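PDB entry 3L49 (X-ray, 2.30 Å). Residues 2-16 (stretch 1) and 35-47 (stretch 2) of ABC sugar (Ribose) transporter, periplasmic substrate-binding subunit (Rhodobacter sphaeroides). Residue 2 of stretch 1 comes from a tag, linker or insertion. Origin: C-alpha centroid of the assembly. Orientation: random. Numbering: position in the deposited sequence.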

ATOM      1  N   SER A   2      13.445 -23.349 -14.668  1.00 43.33           N
ATOM      2  CA  SER A   2      13.670 -22.487 -13.463  1.00 42.59           C
ATOM      3  C   SER A   2      12.485 -22.597 -12.485  1.00 46.13           C
ATOM      4  O   SER A   2      12.666 -22.646 -11.259  1.00 45.14           O
ATOM      5  N   LEU A   3      11.278 -22.623 -13.047  1.00 37.91           N
ATOM      6  CA  LEU A   3      10.078 -23.034 -12.331  1.00 37.80           C
ATOM      7  C   LEU A   3       9.411 -24.174 -13.103  1.00 41.20           C
ATOM      8  O   LEU A   3       8.233 -24.469 -12.876  1.00 33.24           O
ATOM      9  N   GLU A   4      10.184 -24.824 -13.982  1.00 41.94           N
ATOM     10  CA  GLU A   4       9.642 -25.645 -15.081  1.00 52.63           C
ATOM     11  C   GLU A   4       8.679 -26.772 -14.688  1.00 55.28           C
ATOM     12  O   GLU A   4       7.679 -27.003 -15.376  1.00 58.15           O
ATOM     13  N   GLY A   5       8.953 -27.449 -13.582  1.00 51.17           N
ATOM     14  CA  GLY A   5       8.051 -28.499 -13.132  1.00 52.72           C
ATOM     15  C   GLY A   5       7.315 -28.103 -11.875  1.00 47.35           C
ATOM     16  O   GLY A   5       6.972 -28.957 -11.060  1.00 50.37           O
ATOM     17  N   LYS A   6       7.076 -26.804 -11.710  1.00 43.36           N
ATOM     18  CA  LYS A   6       6.578 -26.294 -10.436  1.00 36.93           C
ATOM     19  C   LYS A   6       5.237 -25.590 -10.559  1.00 36.80           C
ATOM     20  O   LYS A   6       4.886 -25.053 -11.616  1.00 28.51           O
ATOM     21  N   THR A   7       4.492 -25.613  -9.458  1.00 31.55           N
ATOM     22  CA  THR A   7       3.214 -24.934  -9.368  1.00 36.36           C
ATOM     23  C   THR A   7       3.280 -23.956  -8.213  1.00 31.82           C
ATOM     24  O   THR A   7       3.594 -24.342  -7.088  1.00 31.06           O
ATOM     25  N   ILE A   8       3.004 -22.688  -8.501  1.00 31.80           N
ATOM     26  CA  ILE A   8       3.036 -21.642  -7.484  1.00 26.57           C
ATOM     27  C   ILE A   8       1.651 -21.046  -7.322  1.00 26.79           C
ATOM     28  O   ILE A   8       1.064 -20.557  -8.285  1.00 26.65           O
ATOM     29  N   GLY A   9       1.127 -21.100  -6.105  1.00 24.68           N
ATOM     30  CA  GLY A   9      -0.122 -20.431  -5.781  1.00 25.93           C
ATOM     31  C   GLY A   9       0.078 -18.966  -5.427  1.00 26.21           C
ATOM     32  O   GLY A   9       1.056 -18.605  -4.777  1.00 30.12           O
ATOM     33  N   ILE A  10      -0.851 -18.128  -5.875  1.00 29.56           N
ATOM     34  CA  ILE A  10      -0.906 -16.708  -5.508  1.00 30.85           C
ATOM     35  C   ILE A  10      -2.224 -16.438  -4.791  1.00 28.45           C
ATOM     36  O   ILE A  10      -3.291 -16.766  -5.315  1.00 28.56           O
ATOM     37  N   THR A  11      -2.152 -15.854  -3.598  1.00 30.90           N
ATOM     38  CA  THR A  11      -3.354 -15.403  -2.890  1.00 34.86           C
ATOM     39  C   THR A  11      -3.296 -13.899  -2.555  1.00 30.96           C
ATOM     40  O   THR A  11      -2.566 -13.475  -1.673  1.00 35.49           O
ATOM     41  N   ALA A  12      -4.064 -13.105  -3.294  1.00 29.82           N
ATOM     42  CA  ALA A  12      -4.137 -11.662  -3.102  1.00 25.14           C
ATOM     43  C   ALA A  12      -5.499 -11.281  -2.555  1.00 27.91           C
ATOM     44  O   ALA A  12      -6.493 -11.941  -2.856  1.00 32.36           O
ATOM     45  N   ILE A  13      -5.571 -10.207  -1.776  1.00 24.83           N
ATOM     46  CA  ILE A  13      -6.879  -9.790  -1.265  1.00 34.09           C
ATOM     47  C   ILE A  13      -7.715  -9.038  -2.319  1.00 34.35           C
ATOM     48  O   ILE A  13      -8.929  -8.962  -2.208  1.00 35.63           O
ATOM     49  N   GLY A  14      -7.072  -8.514  -3.354  1.00 35.39           N
ATOM     50  CA  GLY A  14      -7.813  -7.868  -4.419  1.00 33.97           C
ATOM     51  C   GLY A  14      -6.984  -7.501  -5.624  1.00 37.52           C
ATOM     52  O   GLY A  14      -5.754  -7.614  -5.612  1.00 36.45           O
ATOM     53  N   THR A  15      -7.684  -7.092  -6.679  1.00 36.28           N
ATOM     54  CA  THR A  15      -7.083  -6.479  -7.867  1.00 39.31           C
ATOM     55  C   THR A  15      -7.942  -5.268  -8.226  1.00 37.21           C
ATOM     56  O   THR A  15      -7.959  -4.817  -9.376  1.00 26.26           O
ATOM     57  N   ASP A  16      -8.649  -4.761  -7.215  1.00 38.11           N
ATOM     58  CA  ASP A  16      -9.654  -3.704  -7.345  1.00 44.37           C
ATOM     59  C   ASP A  16      -9.095  -2.392  -7.901  1.00 43.59           C
ATOM     60  O   ASP A  16      -9.791  -1.685  -8.630  1.00 42.16           O
ATOM     61  N   GLY A  35       8.624 -20.755 -16.648  1.00 28.24           N
ATOM     62  CA  GLY A  35       8.196 -22.093 -17.062  1.00 34.98           C
ATOM     63  C   GLY A  35       7.276 -22.772 -16.067  1.00 34.19           C
ATOM     64  O   GLY A  35       7.052 -23.977 -16.138  1.00 40.59           O
ATOM     65  N   GLY A  36       6.736 -21.989 -15.141  1.00 35.79           N
ATOM     66  CA  GLY A  36       5.907 -22.522 -14.079  1.00 28.83           C
ATOM     67  C   GLY A  36       4.429 -22.477 -14.378  1.00 33.66           C
ATOM     68  O   GLY A  36       3.995 -21.921 -15.398  1.00 25.29           O
ATOM     69  N   THR A  37       3.670 -23.099 -13.482  1.00 26.00           N
ATOM     70  CA  THR A  37       2.218 -23.036 -13.485  1.00 30.16           C
ATOM     71  C   THR A  37       1.808 -22.125 -12.332  1.00 26.69           C
ATOM     72  O   THR A  37       2.340 -22.229 -11.229  1.00 23.77           O
ATOM     73  N   ALA A  38       0.879 -21.217 -12.606  1.00 30.52           N
ATOM     74  CA  ALA A  38       0.357 -20.319 -11.589  1.00 30.60           C
ATOM     75  C   ALA A  38      -1.061 -20.719 -11.199  1.00 26.85           C
ATOM     76  O   ALA A  38      -1.897 -20.931 -12.060  1.00 24.15           O
ATOM     77  N   ILE A  39      -1.322 -20.849  -9.901  1.00 31.54           N
ATOM     78  CA  ILE A  39      -2.694 -20.916  -9.418  1.00 28.75           C
ATOM     79  C   ILE A  39      -3.006 -19.563  -8.788  1.00 36.15           C
ATOM     80  O   ILE A  39      -2.616 -19.284  -7.651  1.00 37.51           O
ATOM     81  N   ALA A  40      -3.697 -18.722  -9.550  1.00 29.55           N
ATOM     82  CA  ALA A  40      -3.929 -17.343  -9.161  1.00 29.96           C
ATOM     83  C   ALA A  40      -5.311 -17.131  -8.565  1.00 27.44           C
ATOM     84  O   ALA A  40      -6.324 -17.231  -9.261  1.00 31.71           O
ATOM     85  N   LEU A  41      -5.347 -16.809  -7.275  1.00 27.15           N
ATOM     86  CA  LEU A  41      -6.612 -16.559  -6.585  1.00 25.00           C
ATOM     87  C   LEU A  41      -6.741 -15.118  -6.076  1.00 26.72           C
ATOM     88  O   LEU A  41      -5.808 -14.566  -5.478  1.00 23.66           O
ATOM     89  N   ASP A  42      -7.905 -14.528  -6.337  1.00 25.68           N
ATOM     90  CA  ASP A  42      -8.219 -13.142  -6.000  1.00 30.36           C
ATOM     91  C   ASP A  42      -9.436 -13.130  -5.066  1.00 31.41           C
ATOM     92  O   ASP A  42     -10.495 -13.666  -5.394  1.00 33.00           O
ATOM     93  N   ALA A  43      -9.288 -12.484  -3.917  1.00 21.88           N
ATOM     94  CA  ALA A  43     -10.310 -12.558  -2.871  1.00 29.09           C
ATOM     95  C   ALA A  43     -11.450 -11.568  -3.037  1.00 27.99           C
ATOM     96  O   ALA A  43     -12.449 -11.664  -2.321  1.00 33.10           O
ATOM     97  N   GLY A  44     -11.300 -10.631  -3.972  1.00 23.75           N
ATOM     98  CA  GLY A  44     -12.277  -9.560  -4.182  1.00 28.84           C
ATOM     99  C   GLY A  44     -12.557  -8.716  -2.944  1.00 33.71           C
ATOM    100  O   GLY A  44     -13.710  -8.379  -2.674  1.00 40.77           O
ATOM    101  N   ARG A  45     -11.500  -8.409  -2.186  1.00 33.51           N
ATOM    102  CA  ARG A  45     -11.549  -7.584  -0.957  1.00 30.98           C
ATOM    103  C   ARG A  45     -12.385  -8.173   0.193  1.00 39.30           C
ATOM    104  O   ARG A  45     -12.732  -7.484   1.163  1.00 29.17           O
ATOM    105  N   ASN A  46     -12.683  -9.461   0.078  1.00 41.80           N
ATOM    106  CA  ASN A  46     -13.354 -10.194   1.131  1.00 40.71           C
ATOM    107  C   ASN A  46     -12.334 -11.045   1.858  1.00 34.86           C
ATOM    108  O   ASN A  46     -11.649 -11.857   1.230  1.00 38.09           O
ATOM    109  N   ASP A  47     -12.232 -10.849   3.173  1.00 39.66           N
ATOM    110  CA  ASP A  47     -11.277 -11.589   4.013  1.00 49.69           C
ATOM    111  C   ASP A  47     -11.597 -13.078   4.106  1.00 51.56           C
ATOM    112  O   ASP A  47     -10.691 -13.923   4.076  1.00 43.32           O
TER

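The most unusual feature of this contact is the far end, where the carbonyl of Ile-13 reaches into the turn after the second strand. Ile-13 O accepts a short hydrogen bond, 2.6 Å, from Arg-45 N, within the type I' turn from Ala-43 to Asn-46. The Arg-45 side chain (m, m, t) then bends back to the first stretch. Its CA-to-CB bond points sideways, but its end comes nearer. Ile-13 CG2 lies over one face of the guanidinium, 3.6 Å from Arg-45 NH1. Water 2 accepts from Arg-45 NE at 2.8 Å and from Asp-16 N at 3.1 Å, so it ties the two stretches together.

Ile-13 has the largest covered area of any residue here. Its chi angles are t and t. CD1 of Ile-13 approaches Asp-47 OD2 to 3.4 Å, and CG1 of Ile-13 lies 4.4 Å from Ala-43 CB. Gly-14 has no side chain, and its CA sits 3.4 Å from Asp-42 OD1. A CB on Gly-14 would come tight against Arg-45 NE.

Asp-42 (t) uses both carboxylate oxygens. OD1 of Asp-42 accepts from Gly-44 N at 2.8 Å, within the same stretch. OD2 of Asp-42 accepts from Thr-15 OG1 at 3.3 Å; Thr-15 is in the p rotamer.

Before this end, strands 7-12 and 37-42 pair in parallel. Backbone hydrogen bonds hold them, such as Ile-8 N to Thr-37 O at 2.8 Å and Leu-41 N to Ile-10 O, also 2.8 Å. Along each strand the side chains alternate between the two faces of the sheet, and they meet their neighbours there rather than filling the space between the strands. One face carries Thr-7, Thr-11, Thr-37, Ile-39 and Leu-41. On it, Thr-7 (m) places CG2 3.6 Å from CD1 of Ile-39 (m, t). Gly-9 adds no side chain to this face, and its CA makes a CA-H...O contact with Ile-39 O at 3.3 Å.

The other face carries Ile-8, Ile-10, Ala-12, Ala-38, Ala-40 and Asp-42. Ile-10 (m, t) sets CD1 4.3 Å from Ala-40 CB, a loose apolar contact.

At the near end, Leu-3 points toward the second stretch with chi1 at -112°, between wells. Gly-36 gives it room: a CB on Gly-36 would clash with Leu-3 CB. Water 1 donates to Lys-6 O at 3.1 Å and is hydrogen-bonded to Thr-37 OG1 at 2.6 Å. Thr-37 is in the m rotamer.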

ATOM      1  CB  SER A   2      13.920 -21.033 -13.884  1.00 44.20           C
ATOM      2  OG  SER A   2      14.275 -20.228 -12.772  1.00 48.32           O
ATOM      3  CB  LEU A   3       9.112 -21.851 -12.184  1.00 31.02           C
ATOM      4  CG  LEU A   3       8.804 -21.220 -10.813  1.00 31.71           C
ATOM      5  CD1 LEU A   3       9.869 -21.454  -9.766  1.00 14.48           C
ATOM      6  CD2 LEU A   3       8.540 -19.740 -10.946  1.00 13.26           C
ATOM      7  CB  GLU A   4      10.743 -26.150 -16.030  1.00 52.91           C
ATOM      8  CG  GLU A   4      11.618 -27.273 -15.488  1.00 77.01           C
ATOM      9  CD  GLU A   4      11.640 -28.490 -16.403  1.00 95.76           C
ATOM     10  OE1 GLU A   4      11.497 -29.621 -15.884  1.00100.41           O
ATOM     11  OE2 GLU A   4      11.788 -28.319 -17.636  1.00 99.95           O
ATOM     12  CB  LYS A   6       7.601 -25.363  -9.764  1.00 45.45           C
ATOM     13  CG  LYS A   6       9.072 -25.797  -9.867  1.00 39.04           C
ATOM     14  CD  LYS A   6       9.501 -26.764  -8.787  1.00 52.67           C
ATOM     15  CE  LYS A   6      10.874 -27.342  -9.125  1.00 61.40           C
ATOM     16  NZ  LYS A   6      11.511 -28.007  -7.953  1.00 70.72           N
ATOM     17  CB  THR A   7       2.050 -25.925  -9.136  1.00 41.13           C
ATOM     18  OG1 THR A   7       2.133 -27.001 -10.077  1.00 36.00           O
ATOM     19  CG2 THR A   7       0.712 -25.226  -9.296  1.00 38.94           C
ATOM     20  CB  ILE A   8       4.046 -20.497  -7.836  1.00 32.14           C
ATOM     21  CG1 ILE A   8       5.410 -21.042  -8.302  1.00 18.19           C
ATOM     22  CG2 ILE A   8       4.176 -19.481  -6.679  1.00 11.85           C
ATOM     23  CD1 ILE A   8       6.156 -21.935  -7.317  1.00 32.28           C
ATOM     24  CB  ILE A  10      -0.848 -15.787  -6.758  1.00 36.45           C
ATOM     25  CG1 ILE A  10       0.443 -16.000  -7.548  1.00 26.85           C
ATOM     26  CG2 ILE A  10      -1.017 -14.303  -6.375  1.00 29.88           C
ATOM     27  CD1 ILE A  10       0.290 -15.594  -8.988  1.00 44.46           C
ATOM     28  CB  THR A  11      -3.721 -16.306  -1.644  1.00 32.05           C
ATOM     29  OG1 THR A  11      -4.730 -15.667  -0.853  1.00 44.47           O
ATOM     30  CG2 THR A  11      -2.515 -16.598  -0.754  1.00 35.24           C
ATOM     31  CB  ALA A  12      -3.913 -10.965  -4.417  1.00 27.85           C
ATOM     32  CB  ILE A  13      -6.800  -9.031   0.093  1.00 32.06           C
ATOM     33  CG1 ILE A  13      -8.186  -9.016   0.771  1.00 40.79           C
ATOM     34  CG2 ILE A  13      -6.185  -7.638  -0.085  1.00 22.70           C
ATOM     35  CD1 ILE A  13      -8.203  -8.633   2.236  1.00 46.16           C
ATOM     36  CB  THR A  15      -7.022  -7.447  -9.083  1.00 38.94           C
ATOM     37  OG1 THR A  15      -8.340  -7.659  -9.603  1.00 45.24           O
ATOM     38  CG2 THR A  15      -6.392  -8.790  -8.711  1.00 36.75           C
ATOM     39  CB  ASP A  16     -10.311  -3.461  -5.976  1.00 60.74           C
ATOM     40  CG  ASP A  16     -11.660  -2.765  -6.075  1.00 81.59           C
ATOM     41  OD1 ASP A  16     -12.581  -3.326  -6.711  1.00 96.08           O
ATOM     42  OD2 ASP A  16     -11.803  -1.666  -5.489  1.00 90.13           O
ATOM     43  CB  THR A  37       1.585 -24.460 -13.341  1.00 32.51           C
ATOM     44  OG1 THR A  37       2.020 -25.285 -14.428  1.00 33.16           O
ATOM     45  CG2 THR A  37       0.055 -24.414 -13.340  1.00 25.04           C
ATOM     46  CB  ALA A  38       0.384 -18.878 -12.100  1.00 26.26           C
ATOM     47  CB  ILE A  39      -2.932 -22.083  -8.437  1.00 34.66           C
ATOM     48  CG1 ILE A  39      -2.658 -23.422  -9.133  1.00 32.78           C
ATOM     49  CG2 ILE A  39      -4.370 -22.039  -7.866  1.00 25.78           C
ATOM     50  CD1 ILE A  39      -2.696 -24.631  -8.211  1.00 39.87           C
ATOM     51  CB  ALA A  40      -3.714 -16.430 -10.349  1.00 21.14           C
ATOM     52  CB  LEU A  41      -6.821 -17.574  -5.455  1.00 22.27           C
ATOM     53  CG  LEU A  41      -6.834 -19.069  -5.825  1.00 26.13           C
ATOM     54  CD1 LEU A  41      -6.687 -19.894  -4.575  1.00 26.99           C
ATOM     55  CD2 LEU A  41      -8.093 -19.513  -6.612  1.00 21.91           C
ATOM     56  CB  ASP A  42      -8.472 -12.345  -7.293  1.00 35.88           C
ATOM     57  CG  ASP A  42      -9.121 -10.966  -7.059  1.00 40.08           C
ATOM     58  OD1 ASP A  42      -9.300 -10.516  -5.908  1.00 48.90           O
ATOM     59  OD2 ASP A  42      -9.455 -10.312  -8.069  1.00 38.10           O
ATOM     60  CB  ALA A  43      -9.678 -12.416  -1.499  1.00 23.09           C
ATOM     61  CB  ARG A  45     -11.910  -6.124  -1.278  1.00 24.67           C
ATOM     62  CG  ARG A  45     -10.775  -5.370  -1.978  1.00 36.48           C
ATOM     63  CD  ARG A  45      -9.727  -4.924  -0.962  1.00 26.92           C
ATOM     64  NE  ARG A  45      -8.434  -4.600  -1.561  1.00 39.73           N
ATOM     65  CZ  ARG A  45      -7.335  -4.320  -0.863  1.00 44.64           C
ATOM     66  NH1 ARG A  45      -7.367  -4.319   0.468  1.00 31.64           N
ATOM     67  NH2 ARG A  45      -6.200  -4.047  -1.493  1.00 29.89           N
ATOM     68  CB  ASN A  46     -14.457 -11.076   0.542  1.00 41.61           C
ATOM     69  CG  ASN A  46     -15.256 -11.785   1.605  1.00 46.05           C
ATOM     70  OD1 ASN A  46     -15.063 -12.972   1.849  1.00 52.38           O
ATOM     71  ND2 ASN A  46     -16.141 -11.053   2.268  1.00 57.10           N
ATOM     72  CB  ASP A  47     -11.213 -10.991   5.422  1.00 55.23           C
ATOM     73  CG  ASP A  47     -10.462  -9.669   5.465  1.00 76.28           C
ATOM     74  OD1 ASP A  47     -11.110  -8.616   5.653  1.00 92.47           O
ATOM     75  OD2 ASP A  47      -9.223  -9.678   5.304  1.00 86.87           O
TER
HETATM   76  O   HOH W   1       4.552 -25.985 -14.571  1.00 27.84           O
HETATM   77  O   HOH W   2      -7.683  -4.448  -4.271  1.00 47.76           O